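Long-range contact in fiber KNOB domain (Avirulent turkey hemorrhagic enteritis virus, PDB 4D63), which forms the trimeric head of the turkey adenovirus 3 fibre and binds sialic acid, probably to attach the virus to host cells: residues V135-N140 / N165-N170. Numbering follows the deposited sequence.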
# COMPACT_ATOMS: atom_id res chain seq x y z
N VAL A 135 17.56 -0.11 -5.20
CA VAL A 135 17.92 -0.07 -6.61
C VAL A 135 19.43 0.05 -6.64
O VAL A 135 19.97 1.05 -6.17
CB VAL A 135 17.25 1.14 -7.26
CG1 VAL A 135 17.80 1.36 -8.65
CG2 VAL A 135 15.74 0.93 -7.30
N ILE A 136 20.12 -0.99 -7.12
CA ILE A 136 21.59 -1.02 -7.15
C ILE A 136 22.06 -0.59 -8.55
O ILE A 136 21.69 -1.23 -9.54
CB ILE A 136 22.18 -2.45 -6.93
CG1 ILE A 136 21.46 -3.28 -5.88
CG2 ILE A 136 23.66 -2.37 -6.60
CD1 ILE A 136 21.44 -2.64 -4.53
N LEU A 137 22.88 0.45 -8.62
CA LEU A 137 23.45 0.91 -9.89
C LEU A 137 24.68 0.08 -10.28
O LEU A 137 25.27 -0.62 -9.45
CB LEU A 137 23.83 2.39 -9.81
CG LEU A 137 22.70 3.38 -9.58
CD1 LEU A 137 23.19 4.80 -9.79
CD2 LEU A 137 21.54 3.11 -10.51
N GLU A 138 25.09 0.18 -11.55
CA GLU A 138 26.28 -0.55 -12.04
C GLU A 138 27.59 -0.22 -11.30
O GLU A 138 28.47 -1.09 -11.20
CB GLU A 138 26.44 -0.42 -13.55
CG GLU A 138 25.85 -1.62 -14.29
CD GLU A 138 25.46 -1.34 -15.73
OE1 GLU A 138 25.98 -0.36 -16.32
OE2 GLU A 138 24.62 -2.10 -16.26
N ASN A 139 27.70 0.99 -10.78
CA ASN A 139 28.85 1.42 -9.97
C ASN A 139 28.67 1.07 -8.49
O ASN A 139 29.33 1.67 -7.61
CB ASN A 139 29.05 2.93 -10.12
CG ASN A 139 27.92 3.73 -9.51
OD1 ASN A 139 26.98 3.16 -8.95
ND2 ASN A 139 27.99 5.06 -9.62
N ASN A 140 27.75 0.14 -8.22
CA ASN A 140 27.42 -0.36 -6.88
C ASN A 140 26.81 0.63 -5.87
O ASN A 140 26.50 0.23 -4.75
CB ASN A 140 28.63 -1.10 -6.25
CG ASN A 140 28.92 -2.43 -6.92
OD1 ASN A 140 28.02 -3.16 -7.35
ND2 ASN A 140 30.22 -2.75 -7.00
N ASN A 165 11.79 5.66 -9.02
CA ASN A 165 12.19 7.02 -9.28
C ASN A 165 13.47 7.06 -10.13
O ASN A 165 14.20 6.06 -10.24
CB ASN A 165 12.48 7.75 -7.96
CG ASN A 165 11.38 7.60 -6.92
OD1 ASN A 165 11.67 7.42 -5.72
ND2 ASN A 165 10.13 7.69 -7.35
N PRO A 166 13.79 8.24 -10.69
CA PRO A 166 15.04 8.40 -11.43
C PRO A 166 16.28 8.10 -10.59
O PRO A 166 16.34 8.47 -9.42
CB PRO A 166 15.05 9.89 -11.83
CG PRO A 166 13.63 10.34 -11.71
CD PRO A 166 13.04 9.52 -10.60
N VAL A 167 17.26 7.45 -11.20
CA VAL A 167 18.57 7.26 -10.55
C VAL A 167 19.69 7.72 -11.49
O VAL A 167 19.57 7.59 -12.73
CB VAL A 167 18.82 5.81 -10.10
CG1 VAL A 167 17.85 5.42 -8.99
CG2 VAL A 167 18.70 4.85 -11.27
N PRO A 168 20.78 8.26 -10.91
CA PRO A 168 21.93 8.76 -11.66
C PRO A 168 22.85 7.63 -12.07
O PRO A 168 23.96 7.49 -11.54
CB PRO A 168 22.62 9.68 -10.65
CG PRO A 168 22.31 9.09 -9.34
CD PRO A 168 20.92 8.54 -9.46
N GLY A 169 22.36 6.81 -12.99
CA GLY A 169 23.11 5.69 -13.52
C GLY A 169 22.15 4.65 -14.05
O GLY A 169 20.95 4.80 -13.90
N ASN A 170 22.71 3.64 -14.70
CA ASN A 170 21.98 2.43 -15.09
C ASN A 170 21.88 1.43 -13.93
O ASN A 170 22.82 1.25 -13.15
CB ASN A 170 22.67 1.73 -16.26
CG ASN A 170 22.59 2.50 -17.56
OD1 ASN A 170 21.84 3.48 -17.69
ND2 ASN A 170 23.35 2.05 -18.55
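Leu137, at the end of strand 129-137, packs against Val167, Pro168 and Gly169 of the loop that leads into strand 171-176. The contact is mainly apolar and lies where the first strand ends and the second begins, far from the centre of the chain. One backbone hydrogen bond joins the two segments. Glu138 N donates to Asn170 O at 3.0 Å, with an angle of 150° at the hydrogen. Asn170 O also lies 3.3 Å from Leu137 CA in a CA-H...O contact.

The isobutyl group of Leu137 carries most of the packing. Its CG sits beside the backbone N (chi1 -63°), which places the branch against the loop. The two methyls have different partners. Leu137 CD2 meets Val167 CG2 at 3.4 Å, closer than normal van der Waals contact. Leu137 CD1 rests against the loop backbone, 3.3 Å from Pro168 O. The side chains of Leu137 and Val167 run past each other in opposite directions. The other methyl of Val167, CG1, reaches Val135 CG1 at 4.1 Å. Val167 thus touches two residues whose side chains leave the same face of the strand. Ile171 and strand 142-154 also pack against Val135 and Leu137.

An inverse gamma turn is centred on Pro168, closed by a weak bond from Gly169 N to Val167 O. Gly169 follows with backbone angles suited to glycine. At the exposed edge, Glu138 and Asn170 extend alongside each other. Glu138 OE1 comes within 3.9 Å of Asn170 CB, with the carboxylate almost perpendicular to the amide (84°).

Leu137 to Asn140 form a type I beta turn, closed by Asn140 N to Leu137 O at 2.9 Å. It belongs to the beta hairpin of strands 129-137 and 142-154, whose turn end packs here against the loop entering the neighbouring antiparallel strand 171-176.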